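Local structure of aminotransferase, class III (Thermomicrobium roseum, 6IO1) at residues B[107-112]-B[271-276]; B[260-265]-B[287-292]. The protein probably transfers amino groups with a pyridoxal phosphate cofactor, as a thermostable omega-transaminase selective for (S)-enantiomers. All blocks are in the same frame, centred on the assembly; numbering follows the deposited sequence.

How the contacts relate
Contact 2 (260-265 with 287-292) lies in the cofactor pocket, and contact 1 (107-112 with 271-276) packs beside it, away from the cofactor. Their centres are 12 Å apart. The side chain of Phe-273 is about 12 Å from the bound PMP between nearest atoms, whereas Asp-260, Val-262, Ile-263 and Lys-289 all belong to its pocket. Glu-261 ties the two contacts together: OE2 probably accepts a hydrogen bond from Met-275 N (2.7 Å) and OE1 one from Gly-274 N (2.8 Å). A second join is aromatic, with Phe-108 CZ 3.8 Å from Phe-287 CD1. The segments of the two contacts alternate along the chain.

Contact 1: residues B[107-112]-B[271-276]; sequences LFPGPL and TLFGMQ
Phe-108 and Phe-273 form the tight part of this contact. Their rings make an offset stack, with centroids 4.0 Å apart and planes at 13°. The overlap is uneven. Phe-108 CE1 lies over the centre of the Phe-273 ring, while Phe-273 CZ lies toward the rim of the Phe-108 ring. The closest atoms are Phe-108 CZ and Phe-273 CE1, at 3.4 Å. Leu-272 CG lies over the opposite face of Phe-273, toward its rim, so that ring is held between two side chains. Leu-107 O lies in the plane of the same ring, 3.7 Å from Phe-273 CE2.

Met-275 fills the next place. Its SD sits at the edge of the Phe-108 ring, 5.4 Å from the centroid, as a Met-aromatic contact. The chain bends at the sulfur (chi3 -85°). The methyl CE then meets Pro-109 CD at 3.5 Å and Leu-112 CD1 at 3.6 Å, tip to tip in both cases.

The packing is looser at Leu-107 and Leu-272. These side chains cross at about a right angle and touch through their CD2 atoms at 4.0 Å. Both residues are partly exposed, and both also lean on helix 328-344. Pro-109 is partly exposed too.

No hydrogen bond crosses between the segments. Phe-266 packs edge-to-face with Phe-273. The arrangement is an offset Phe-Phe stack with a Met-aromatic contact at its edge, joining the loop between helix 95-107 and strand 112-118 to the start of helix 274-278 in this class-III aminotransferase.

Contact 2: residues B[260-265]-B[287-292]; sequences DEVITG and FAKGIT. With PMP (4'-deoxy-4'-aminopyridoxal-5'-phosphate), chain C.
The cofactor site of the aminotransferase fold contains this buried contact, where the loops after strands 256-260 and 284-287 meet beside PMP. Val-262 and Lys-289 cross at about a right angle. Val-262 CG1 touches Lys-289 CG at 3.7 Å and also packs on Ala-288 CB. Val-262 CB faces the cofactor, 3.6 Å from PMP N1. Ile-263 runs beside the lysine, pointing the same way, with its CG1 3.6 Å from Lys-289 CE.

The lysine chain is extended to CE and turns at its end (chi4 -58°). This places NZ 3.2 Å from PMP N4A. NZ is hydrogen-bonded to Leu-60 O, and weakly to Thr-323 OG1 of the second subunit.

Asp-260 OD2 lies 3.1 Å from PMP N1 and is hydrogen-bonded to His-155 ND1 and Asn-125 ND2. OD1 accepts from Val-262 N (N-H...O 162°) in an Asx turn, which ties the carboxylate to its own loop.

No direct hydrogen bond joins the segments; two waters bridge the backbones. Water 1 is hydrogen-bonded to Glu-261 O and accepts from Ala-288 N at 2.9 Å. Water 2 is hydrogen-bonded to Val-262 O and accepts from Gly-290 N. The position of Lys-289 is consistent with the lysine that forms the internal aldimine in the PLP form, and an aspartate at the pyridine nitrogen is the hallmark of the fold-type I PLP site.

Contact 1: residues B[107-112]-B[271-276]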
loop_
_atom_site.group_PDB
_atom_site.type_symbol
_atom_site.label_atom_id
_atom_site.label_comp_id
_atom_site.label_asym_id
_atom_site.label_seq_id
_atom_site.Cartn_x
_atom_site.Cartn_y
_atom_site.Cartn_z
ATOM N N LEU B 107 -20.009 -13.260 2.361
ATOM C CA LEU B 107 -19.617 -13.760 1.043
ATOM C C LEU B 107 -18.507 -14.802 1.127
ATOM O O LEU B 107 -18.517 -15.784 0.374
ATOM C CB LEU B 107 -19.197 -12.594 0.148
ATOM C CG LEU B 107 -20.342 -11.670 -0.267
ATOM C CD1 LEU B 107 -19.832 -10.508 -1.106
ATOM C CD2 LEU B 107 -21.413 -12.449 -1.018
ATOM N N PHE B 108 -17.542 -14.612 2.018
ATOM C CA PHE B 108 -16.461 -15.586 2.136
ATOM C C PHE B 108 -16.954 -16.808 2.906
ATOM O O PHE B 108 -17.464 -16.664 4.021
ATOM C CB PHE B 108 -15.247 -14.974 2.832
ATOM C CG PHE B 108 -14.335 -14.214 1.908
ATOM C CD1 PHE B 108 -13.548 -14.882 0.984
ATOM C CD2 PHE B 108 -14.258 -12.831 1.969
ATOM C CE1 PHE B 108 -12.705 -14.187 0.135
ATOM C CE2 PHE B 108 -13.416 -12.130 1.124
ATOM C CZ PHE B 108 -12.640 -12.809 0.207
ATOM N N PRO B 109 -16.828 -18.010 2.343
ATOM C CA PRO B 109 -17.415 -19.193 2.985
ATOM C C PRO B 109 -16.776 -19.507 4.329
ATOM O O PRO B 109 -15.593 -19.245 4.563
ATOM C CB PRO B 109 -17.153 -20.315 1.974
ATOM C CG PRO B 109 -16.875 -19.625 0.679
ATOM C CD PRO B 109 -16.239 -18.319 1.032
ATOM N N GLY B 110 -17.585 -20.079 5.218
ATOM C CA GLY B 110 -17.120 -20.561 6.495
ATOM C C GLY B 110 -16.784 -19.463 7.482
ATOM O O GLY B 110 -17.244 -18.323 7.367
ATOM N N PRO B 111 -15.949 -19.790 8.470
ATOM C CA PRO B 111 -15.677 -18.836 9.554
ATOM C C PRO B 111 -14.677 -17.755 9.174
ATOM O O PRO B 111 -14.092 -17.118 10.056
ATOM C CB PRO B 111 -15.136 -19.725 10.681
ATOM C CG PRO B 111 -14.638 -20.962 10.016
ATOM C CD PRO B 111 -15.238 -21.068 8.643
ATOM N N LEU B 112 -14.483 -17.522 7.875
ATOM C CA LEU B 112 -13.677 -16.393 7.412
ATOM C C LEU B 112 -14.521 -15.140 7.609
ATOM O O LEU B 112 -15.163 -14.622 6.691
ATOM C CB LEU B 112 -13.262 -16.571 5.957
ATOM C CG LEU B 112 -12.163 -17.589 5.656
ATOM C CD1 LEU B 112 -12.053 -17.810 4.158
ATOM C CD2 LEU B 112 -10.833 -17.130 6.231
ATOM N N THR B 271 -16.301 -18.526 -10.503
ATOM C CA THR B 271 -17.006 -18.477 -9.233
ATOM C C THR B 271 -16.596 -17.187 -8.543
ATOM O O THR B 271 -15.649 -16.517 -8.962
ATOM C CB THR B 271 -16.682 -19.681 -8.339
ATOM O OG1 THR B 271 -15.269 -19.743 -8.119
ATOM C CG2 THR B 271 -17.151 -20.976 -8.987
ATOM N N LEU B 272 -17.316 -16.831 -7.477
ATOM C CA LEU B 272 -17.004 -15.588 -6.779
ATOM C C LEU B 272 -15.570 -15.589 -6.263
ATOM O O LEU B 272 -14.859 -14.586 -6.386
ATOM C CB LEU B 272 -17.988 -15.358 -5.633
ATOM C CG LEU B 272 -17.863 -13.980 -4.976
ATOM C CD1 LEU B 272 -17.965 -12.880 -6.023
ATOM C CD2 LEU B 272 -18.912 -13.793 -3.892
ATOM N N PHE B 273 -15.121 -16.707 -5.698
ATOM C CA PHE B 273 -13.754 -16.835 -5.221
ATOM C C PHE B 273 -13.152 -18.143 -5.711
ATOM O O PHE B 273 -13.859 -19.132 -5.927
ATOM C CB PHE B 273 -13.684 -16.761 -3.692
ATOM C CG PHE B 273 -14.243 -15.489 -3.127
ATOM C CD1 PHE B 273 -13.634 -14.274 -3.390
ATOM C CD2 PHE B 273 -15.380 -15.507 -2.337
ATOM C CE1 PHE B 273 -14.146 -13.099 -2.875
ATOM C CE2 PHE B 273 -15.897 -14.335 -1.817
ATOM C CZ PHE B 273 -15.279 -13.131 -2.087
ATOM N N GLY B 274 -11.830 -18.131 -5.895
ATOM C CA GLY B 274 -11.140 -19.320 -6.362
ATOM C C GLY B 274 -11.191 -20.477 -5.384
ATOM O O GLY B 274 -11.110 -21.640 -5.793
ATOM N N MET B 275 -11.302 -20.182 -4.082
ATOM C CA MET B 275 -11.403 -21.246 -3.085
ATOM C C MET B 275 -12.584 -22.164 -3.373
ATOM O O MET B 275 -12.510 -23.376 -3.137
ATOM C CB MET B 275 -11.502 -20.658 -1.670
ATOM C CG MET B 275 -12.725 -19.785 -1.391
ATOM S SD MET B 275 -12.561 -18.752 0.083
ATOM C CE MET B 275 -13.086 -19.871 1.380
ATOM N N GLN B 276 -13.689 -21.603 -3.872
ATOM C CA GLN B 276 -14.839 -22.430 -4.222
ATOM C C GLN B 276 -14.526 -23.352 -5.395
ATOM O O GLN B 276 -14.978 -24.502 -5.420
ATOM C CB GLN B 276 -16.049 -21.552 -4.543
ATOM C CG GLN B 276 -17.306 -22.355 -4.836
ATOM C CD GLN B 276 -18.550 -21.497 -4.944
ATOM O OE1 GLN B 276 -18.521 -20.301 -4.657
ATOM N NE2 GLN B 276 -19.654 -22.108 -5.359
#

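Contact 2: residues B[260-265]-B[287-292]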
loop_
_atom_site.group_PDB
_atom_site.type_symbol
_atom_site.label_atom_id
_atom_site.label_comp_id
_atom_site.label_asym_id
_atom_site.label_seq_id
_atom_site.Cartn_x
_atom_site.Cartn_y
_atom_site.Cartn_z
ATOM N N ASP B 260 -4.145 -16.521 -1.581
ATOM C CA ASP B 260 -4.007 -15.209 -2.209
ATOM C C ASP B 260 -5.043 -15.123 -3.322
ATOM O O ASP B 260 -4.840 -15.649 -4.419
ATOM C CB ASP B 260 -2.584 -15.020 -2.729
ATOM C CG ASP B 260 -2.350 -13.647 -3.347
ATOM O OD1 ASP B 260 -3.323 -12.960 -3.713
ATOM O OD2 ASP B 260 -1.172 -13.255 -3.467
ATOM N N GLU B 261 -6.154 -14.442 -3.044
ATOM C CA GLU B 261 -7.234 -14.265 -4.005
ATOM C C GLU B 261 -7.226 -12.877 -4.635
ATOM O O GLU B 261 -8.276 -12.398 -5.076
ATOM C CB GLU B 261 -8.583 -14.535 -3.337
ATOM C CG GLU B 261 -8.779 -15.976 -2.891
ATOM C CD GLU B 261 -9.765 -16.729 -3.762
ATOM O OE1 GLU B 261 -10.041 -16.266 -4.888
ATOM O OE2 GLU B 261 -10.266 -17.783 -3.318
ATOM N N VAL B 262 -6.066 -12.217 -4.670
ATOM C CA VAL B 262 -5.989 -10.855 -5.196
ATOM C C VAL B 262 -6.443 -10.813 -6.652
ATOM O O VAL B 262 -7.178 -9.905 -7.061
ATOM C CB VAL B 262 -4.564 -10.297 -5.022
ATOM C CG1 VAL B 262 -4.353 -9.069 -5.889
ATOM C CG2 VAL B 262 -4.306 -9.962 -3.558
ATOM N N ILE B 263 -6.031 -11.793 -7.450
ATOM C CA ILE B 263 -6.442 -11.855 -8.851
ATOM C C ILE B 263 -7.698 -12.698 -9.025
ATOM O O ILE B 263 -8.668 -12.265 -9.654
ATOM C CB ILE B 263 -5.290 -12.400 -9.723
ATOM C CG1 ILE B 263 -4.150 -11.388 -9.822
ATOM C CG2 ILE B 263 -5.800 -12.761 -11.109
ATOM C CD1 ILE B 263 -3.041 -11.826 -10.754
ATOM N N THR B 264 -7.696 -13.912 -8.470
ATOM C CA THR B 264 -8.809 -14.832 -8.673
ATOM C C THR B 264 -10.094 -14.335 -8.025
ATOM O O THR B 264 -11.188 -14.703 -8.467
ATOM C CB THR B 264 -8.454 -16.214 -8.124
ATOM O OG1 THR B 264 -8.141 -16.108 -6.729
ATOM C CG2 THR B 264 -7.256 -16.788 -8.863
ATOM N N GLY B 265 -9.985 -13.509 -6.988
ATOM C CA GLY B 265 -11.152 -13.137 -6.220
ATOM C C GLY B 265 -12.146 -12.305 -7.004
ATOM O O GLY B 265 -11.820 -11.631 -7.983
ATOM N N PHE B 287 -7.146 -10.317 -0.471
ATOM C CA PHE B 287 -7.871 -9.886 -1.656
ATOM C C PHE B 287 -7.513 -8.446 -1.982
ATOM O O PHE B 287 -7.052 -7.687 -1.129
ATOM C CB PHE B 287 -9.390 -10.032 -1.481
ATOM C CG PHE B 287 -9.912 -9.483 -0.183
ATOM C CD1 PHE B 287 -9.929 -10.267 0.959
ATOM C CD2 PHE B 287 -10.401 -8.189 -0.108
ATOM C CE1 PHE B 287 -10.413 -9.769 2.152
ATOM C CE2 PHE B 287 -10.888 -7.686 1.084
ATOM C CZ PHE B 287 -10.894 -8.478 2.215
ATOM N N ALA B 288 -7.745 -8.086 -3.242
ATOM C CA ALA B 288 -7.497 -6.748 -3.760
ATOM C C ALA B 288 -8.089 -6.662 -5.157
ATOM O O ALA B 288 -8.913 -7.502 -5.533
ATOM C CB ALA B 288 -6.000 -6.429 -3.785
ATOM N N LYS B 289 -7.693 -5.645 -5.922
ATOM C CA LYS B 289 -8.064 -5.552 -7.329
ATOM C C LYS B 289 -9.575 -5.476 -7.525
ATOM O O LYS B 289 -10.182 -4.417 -7.338
ATOM C CB LYS B 289 -7.490 -6.744 -8.106
ATOM C CG LYS B 289 -5.972 -6.754 -8.213
ATOM C CD LYS B 289 -5.497 -7.822 -9.187
ATOM C CE LYS B 289 -3.983 -7.808 -9.336
ATOM N NZ LYS B 289 -3.472 -6.487 -9.790
ATOM N N GLY B 290 -10.180 -6.601 -7.915
ATOM C CA GLY B 290 -11.572 -6.639 -8.332
ATOM C C GLY B 290 -12.585 -6.192 -7.295
ATOM O O GLY B 290 -13.726 -5.887 -7.662
ATOM N N ILE B 291 -12.214 -6.175 -6.010
ATOM C CA ILE B 291 -13.164 -5.810 -4.955
ATOM C C ILE B 291 -13.833 -4.471 -5.246
ATOM O O ILE B 291 -15.019 -4.275 -4.954
ATOM C CB ILE B 291 -12.470 -5.813 -3.576
ATOM C CG1 ILE B 291 -13.501 -5.588 -2.468
ATOM C CG2 ILE B 291 -11.362 -4.767 -3.510
ATOM C CD1 ILE B 291 -12.962 -5.807 -1.076
ATOM N N THR B 292 -13.093 -3.532 -5.833
ATOM C CA THR B 292 -13.640 -2.250 -6.248
ATOM C C THR B 292 -13.647 -2.087 -7.758
ATOM O O THR B 292 -13.983 -1.002 -8.250
ATOM C CB THR B 292 -12.851 -1.095 -5.620
ATOM O OG1 THR B 292 -11.459 -1.245 -5.927
ATOM C CG2 THR B 292 -13.033 -1.078 -4.116
HETATM N N1 PMP C . -0.966 -10.629 -5.020
HETATM C C2 PMP C . -1.187 -11.050 -6.264
HETATM C C2A PMP C . -1.785 -12.407 -6.473
HETATM C C3 PMP C . -0.866 -10.239 -7.359
HETATM O O3 PMP C . -1.104 -10.697 -8.622
HETATM C C4 PMP C . -0.309 -8.975 -7.147
HETATM C C4A PMP C . 0.045 -8.084 -8.312
HETATM N N4A PMP C . -0.812 -8.316 -9.479
HETATM C C5 PMP C . -0.084 -8.550 -5.830
HETATM C C6 PMP C . -0.430 -9.416 -4.809
HETATM C C5A PMP C . 0.512 -7.207 -5.539
HETATM O O4P PMP C . -0.534 -6.193 -5.422
HETATM P P PMP C . -0.178 -4.628 -5.242
HETATM O O1P PMP C . -1.510 -3.912 -5.133
HETATM O O2P PMP C . 0.650 -4.532 -3.976
HETATM O O3P PMP C . 0.600 -4.241 -6.485
HETATM O O HOH W 1 -9.398 -9.898 -4.720
HETATM O O HOH W 2 -9.806 -9.483 -7.515
#